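Local coordinates for DUF3256 domain-containing protein (Porphyromonas gingivalis W83, PDB 2P3P), which is of unknown function, belongs to the DUF3256 family, and is probably a membrane-associated protein that can bind a magnesium ion, at residues 10-15 / 78-83; 92-97 / 108-113. All coordinates share one frame; numbering follows the deposited sequence. Where two conformers were deposited one is given.

Interaction 1: residues 10-15 / 78-83; sequences GELERC and VFMRIL
L12 and I82 carry the packing of the helical turn at 11-15 against strand 78-83, with M80, two residues earlier and on the same face, as the next contributor from the strand. The two branched side chains run past one another in opposite directions: CG1 of I82, set beside its own backbone N (chi1 -60°), lies against the helix backbone, 4.0 Å from L12 CA, and touches L12 CB as well. With CG anti to the backbone N (chi1 179°), L12 lays both methyls on the strand between M80 and I82. CD1 meets the CG methylene of selenomethionine M80 at 4.2 Å, and CD2 rests 3.9 Å from M80 O. The CD1 tip of I82 comes within 4.3 Å of C15 SG. Its other branch, CG2, faces E11: the extended glutamate chain crosses I82 at about a right angle and sets OE1 3.6 Å from I82 CG2. That oxygen is hydrogen-bonded to S90 OG, so the carboxylate is held at the border of the apolar patch. The N-to-C directions of helix 11-15 and strand 78-83 lie 124° apart, with 8.5 Å between the axes of these short segments. Around this apolar helix-on-sheet packing, L12 and M80 also touch I68 of the adjoining strand 67-72, M80 meets V94 of strand 90-98 on the other flank, and C15 O accepts a hydrogen bond from W114 NE1.

Interaction 2: residues 92-97 / 108-113; sequences ICVVTT and DFYTTE
Strands 92-97 and 108-111 run antiparallel, paired I92 with Y110, C93 with F109 and V94 with D108. Both hydrogen-bonded pairs, I92-Y110 and V94-D108, are closed by two bonds each; the straightest, D108 N to V94 O, is 2.8 Å long with 171° at the hydrogen and lies nearly along the C=O axis. From its CB, which meets Y110 CB at 4.2 Å, I92 extends along its CG1 branch past the end of the pairing. CG1 passes the T111 carbonyl and CG2 of T112, and the CD1 tip lies 3.2 Å from T111 O and 3.7 Å from T112 CA, so the side chain packs on the backbone just after the last bridge, I92-Y110. V94 CG2, on the same face, touches Y110 CE2 at 3.9 Å, the two side chains crossing obliquely. On the opposite face of the sheet from I92 and V94, C93 has SG anti to its backbone N (chi1 178°) and the F109 ring leans toward it. The sulfur stands 4.3 Å from the ring centroid, an oblique sulfur-aromatic contact. At the V94-D108 end, a water is hydrogen-bonded to V94 O, D108 OD2 and T96 OG1, bridging the strands; the carboxylate also forms a salt bridge with R106. After the paired residues, T111 OG1 accepts from E113 N in an ST turn and is also hydrogen-bonded to K115 N. Strands 90-98 and 104-111 follow each other directly in the chain and form a beta hairpin, one step of an up-and-down antiparallel meander.

Overall arrangement
From the N terminus, the chain forms helix 11-18 and then passes through helix 29-39 and three sheet strands before interaction 1 closes a long loop by bringing 78-83 against the first helix. Strand 90-98 follows directly, and interaction 2 closes the much shorter loop of the next hairpin. The two contacts are therefore in series, neither nested nor crossed. In space they adjoin, their centres about 9 Å apart, because strands 77-84 and 90-98 are sheet neighbours, with probable backbone hydrogen bonds from V95 N to F79 O and from C93 N to R81 O. Helix 11-18 meets both: E11 and C15 pack on T112, tying the N-terminal helix to the hairpin's exit.

Interaction 1: residues 10-15 / 78-83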
# COMPACT_ATOMS: atom_id res chain seq x y z
N GLY A 10 -18.83 11.74 -2.21
CA GLY A 10 -17.69 11.84 -3.10
C GLY A 10 -17.51 10.57 -3.87
O GLY A 10 -18.18 9.57 -3.61
N GLU A 11 -16.52 10.57 -4.77
CA GLU A 11 -16.33 9.43 -5.65
C GLU A 11 -15.81 8.18 -4.91
O GLU A 11 -16.25 7.06 -5.22
CB GLU A 11 -15.40 9.82 -6.78
CG GLU A 11 -15.27 8.75 -7.81
CD GLU A 11 -14.54 9.20 -9.02
OE1 GLU A 11 -13.67 10.11 -8.93
OE2 GLU A 11 -14.81 8.61 -10.07
N LEU A 12 -14.94 8.37 -3.92
CA LEU A 12 -14.38 7.22 -3.20
C LEU A 12 -15.49 6.53 -2.43
O LEU A 12 -15.59 5.29 -2.46
CB LEU A 12 -13.23 7.62 -2.27
CG LEU A 12 -12.63 6.46 -1.48
CD1 LEU A 12 -12.02 5.45 -2.46
CD2 LEU A 12 -11.58 7.00 -0.47
N GLU A 13 -16.33 7.33 -1.76
CA GLU A 13 -17.51 6.81 -1.04
C GLU A 13 -18.44 5.99 -1.96
O GLU A 13 -18.85 4.87 -1.63
CB GLU A 13 -18.29 7.92 -0.39
CG GLU A 13 -19.70 7.53 0.02
CD GLU A 13 -20.41 8.49 0.94
OE1 GLU A 13 -19.89 9.57 1.27
OE2 GLU A 13 -21.56 8.16 1.35
N ARG A 14 -18.73 6.54 -3.14
CA ARG A 14 -19.54 5.84 -4.14
C ARG A 14 -18.95 4.48 -4.49
O ARG A 14 -19.63 3.47 -4.49
CB ARG A 14 -19.67 6.67 -5.41
CG ARG A 14 -20.30 8.04 -5.18
CD ARG A 14 -21.09 8.48 -6.40
NE ARG A 14 -20.24 8.80 -7.55
CZ ARG A 14 -19.55 9.93 -7.69
NH1 ARG A 14 -19.57 10.87 -6.75
NH2 ARG A 14 -18.81 10.11 -8.79
N CYS A 15 -17.66 4.48 -4.80
CA CYS A 15 -16.96 3.24 -5.22
C CYS A 15 -16.92 2.21 -4.10
O CYS A 15 -17.15 1.01 -4.34
CB CYS A 15 -15.55 3.58 -5.71
SG CYS A 15 -15.52 4.56 -7.19
N VAL A 78 -5.39 -2.52 4.26
CA VAL A 78 -5.87 -2.11 2.94
C VAL A 78 -6.10 -0.61 2.96
O VAL A 78 -6.89 -0.11 3.79
CB VAL A 78 -7.20 -2.84 2.59
CG1 VAL A 78 -7.87 -2.27 1.25
CG2 VAL A 78 -7.04 -4.31 2.58
N PHE A 79 -5.42 0.10 2.06
CA PHE A 79 -5.50 1.54 1.98
C PHE A 79 -5.91 1.85 0.55
O PHE A 79 -5.30 1.36 -0.38
CB PHE A 79 -4.18 2.17 2.33
CG PHE A 79 -4.21 3.65 2.30
CD1 PHE A 79 -4.70 4.37 3.40
CD2 PHE A 79 -3.77 4.35 1.19
CE1 PHE A 79 -4.73 5.79 3.40
CE2 PHE A 79 -3.80 5.76 1.18
CZ PHE A 79 -4.30 6.47 2.27
N MSE A 80 -6.96 2.62 0.37
CA MSE A 80 -7.44 2.89 -0.98
C MSE A 80 -7.80 4.33 -1.16
O MSE A 80 -8.24 5.03 -0.20
CB MSE A 80 -8.65 2.02 -1.33
CG MSE A 80 -9.87 2.36 -0.58
SE MSE A 80 -11.43 1.29 -1.16
CE MSE A 80 -10.84 -0.38 -0.43
N ARG A 81 -7.60 4.78 -2.39
CA ARG A 81 -7.79 6.19 -2.77
C ARG A 81 -8.14 6.23 -4.24
O ARG A 81 -7.74 5.34 -4.96
CB ARG A 81 -6.52 7.00 -2.58
CG ARG A 81 -6.15 7.26 -1.16
CD ARG A 81 -5.23 8.45 -1.02
NE ARG A 81 -5.92 9.69 -1.36
CZ ARG A 81 -5.31 10.77 -1.78
NH1 ARG A 81 -4.00 10.76 -1.99
NH2 ARG A 81 -6.01 11.86 -2.05
N ILE A 82 -8.80 7.31 -4.68
CA ILE A 82 -8.97 7.67 -6.07
C ILE A 82 -7.74 8.48 -6.51
O ILE A 82 -7.27 9.35 -5.81
CB ILE A 82 -10.25 8.55 -6.30
CG1 ILE A 82 -11.48 7.80 -5.87
CG2 ILE A 82 -10.49 8.82 -7.81
CD1 ILE A 82 -11.75 6.63 -6.76
N LEU A 83 -7.28 8.21 -7.71
CA LEU A 83 -6.25 9.00 -8.39
C LEU A 83 -6.78 9.45 -9.74
O LEU A 83 -7.54 8.73 -10.44
CB LEU A 83 -4.96 8.19 -8.60
CG LEU A 83 -4.27 7.57 -7.39
CD1 LEU A 83 -3.12 6.65 -7.82
CD2 LEU A 83 -3.82 8.68 -6.48

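Interaction 2: residues 92-97 / 108-113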
# COMPACT_ATOMS: atom_id res chain seq x y z
N ILE A 92 -8.97 3.67 -9.21
CA ILE A 92 -8.84 3.32 -7.77
C ILE A 92 -7.47 2.64 -7.55
O ILE A 92 -7.13 1.69 -8.23
CB ILE A 92 -9.96 2.34 -7.32
CG1 ILE A 92 -11.34 2.89 -7.71
CG2 ILE A 92 -9.87 2.08 -5.76
CD1 ILE A 92 -12.47 1.94 -7.57
N CYS A 93 -6.73 3.13 -6.55
CA CYS A 93 -5.44 2.59 -6.18
C CYS A 93 -5.59 2.00 -4.80
O CYS A 93 -6.07 2.69 -3.88
CB CYS A 93 -4.39 3.70 -6.16
SG CYS A 93 -2.71 3.09 -5.64
N VAL A 94 -5.22 0.71 -4.65
CA VAL A 94 -5.43 0.03 -3.39
C VAL A 94 -4.08 -0.54 -3.04
O VAL A 94 -3.44 -1.17 -3.87
CB VAL A 94 -6.51 -1.10 -3.44
CG1 VAL A 94 -6.79 -1.67 -2.03
CG2 VAL A 94 -7.81 -0.58 -4.02
N VAL A 95 -3.63 -0.26 -1.82
CA VAL A 95 -2.34 -0.73 -1.36
C VAL A 95 -2.64 -1.66 -0.19
O VAL A 95 -3.23 -1.24 0.82
CB VAL A 95 -1.38 0.43 -0.92
CG1 VAL A 95 -0.02 -0.13 -0.49
CG2 VAL A 95 -1.20 1.46 -2.00
N THR A 96 -2.22 -2.90 -0.32
CA THR A 96 -2.54 -3.93 0.68
C THR A 96 -1.22 -4.43 1.22
O THR A 96 -0.36 -4.92 0.45
CB THR A 96 -3.36 -5.08 0.10
OG1 THR A 96 -4.55 -4.61 -0.52
CG2 THR A 96 -3.73 -6.08 1.24
N THR A 97 -1.05 -4.32 2.54
CA THR A 97 0.22 -4.54 3.19
C THR A 97 0.09 -5.55 4.32
O THR A 97 -0.59 -5.29 5.34
CB THR A 97 0.81 -3.21 3.77
OG1 THR A 97 0.89 -2.19 2.78
CG2 THR A 97 2.19 -3.48 4.36
N ASP A 108 -2.58 -2.54 -6.18
CA ASP A 108 -3.55 -2.92 -7.18
C ASP A 108 -4.20 -1.64 -7.73
O ASP A 108 -4.34 -0.64 -7.04
CB ASP A 108 -4.61 -3.87 -6.55
CG ASP A 108 -4.04 -5.18 -6.12
OD1 ASP A 108 -3.28 -5.77 -6.92
OD2 ASP A 108 -4.34 -5.63 -4.99
N PHE A 109 -4.57 -1.69 -9.01
CA PHE A 109 -5.36 -0.64 -9.66
C PHE A 109 -6.63 -1.18 -10.23
O PHE A 109 -6.65 -2.31 -10.75
CB PHE A 109 -4.57 0.07 -10.74
CG PHE A 109 -3.46 0.90 -10.21
CD1 PHE A 109 -3.60 2.27 -10.04
CD2 PHE A 109 -2.25 0.30 -9.87
CE1 PHE A 109 -2.55 3.01 -9.56
CE2 PHE A 109 -1.18 1.04 -9.40
CZ PHE A 109 -1.32 2.37 -9.25
N TYR A 110 -7.71 -0.40 -10.11
CA TYR A 110 -9.02 -0.74 -10.68
C TYR A 110 -9.61 0.45 -11.40
O TYR A 110 -9.30 1.62 -11.07
CB TYR A 110 -10.04 -1.15 -9.62
CG TYR A 110 -9.68 -2.31 -8.78
CD1 TYR A 110 -10.22 -3.56 -9.02
CD2 TYR A 110 -8.86 -2.14 -7.70
CE1 TYR A 110 -9.88 -4.64 -8.18
CE2 TYR A 110 -8.56 -3.15 -6.88
CZ TYR A 110 -9.06 -4.39 -7.09
OH TYR A 110 -8.65 -5.34 -6.18
N THR A 111 -10.51 0.18 -12.32
CA THR A 111 -11.42 1.25 -12.77
C THR A 111 -12.37 1.62 -11.62
O THR A 111 -12.47 0.89 -10.63
CB THR A 111 -12.26 0.84 -13.98
OG1 THR A 111 -13.22 -0.14 -13.57
CG2 THR A 111 -11.37 0.26 -15.11
N THR A 112 -13.07 2.74 -11.74
CA THR A 112 -14.06 3.11 -10.70
C THR A 112 -15.26 2.14 -10.63
O THR A 112 -16.06 2.20 -9.69
CB THR A 112 -14.52 4.56 -10.85
OG1 THR A 112 -14.83 4.84 -12.22
CG2 THR A 112 -13.42 5.54 -10.43
N GLU A 113 -15.38 1.27 -11.63
CA GLU A 113 -16.39 0.21 -11.66
C GLU A 113 -15.85 -1.16 -11.26
O GLU A 113 -16.49 -2.20 -11.56
CB GLU A 113 -16.99 0.07 -13.06
CG GLU A 113 -17.75 1.30 -13.58
CD GLU A 113 -16.80 2.48 -13.89
OE1 GLU A 113 -15.84 2.33 -14.67
OE2 GLU A 113 -16.98 3.55 -13.28
O HOH W 1 -3.60 -4.07 -3.12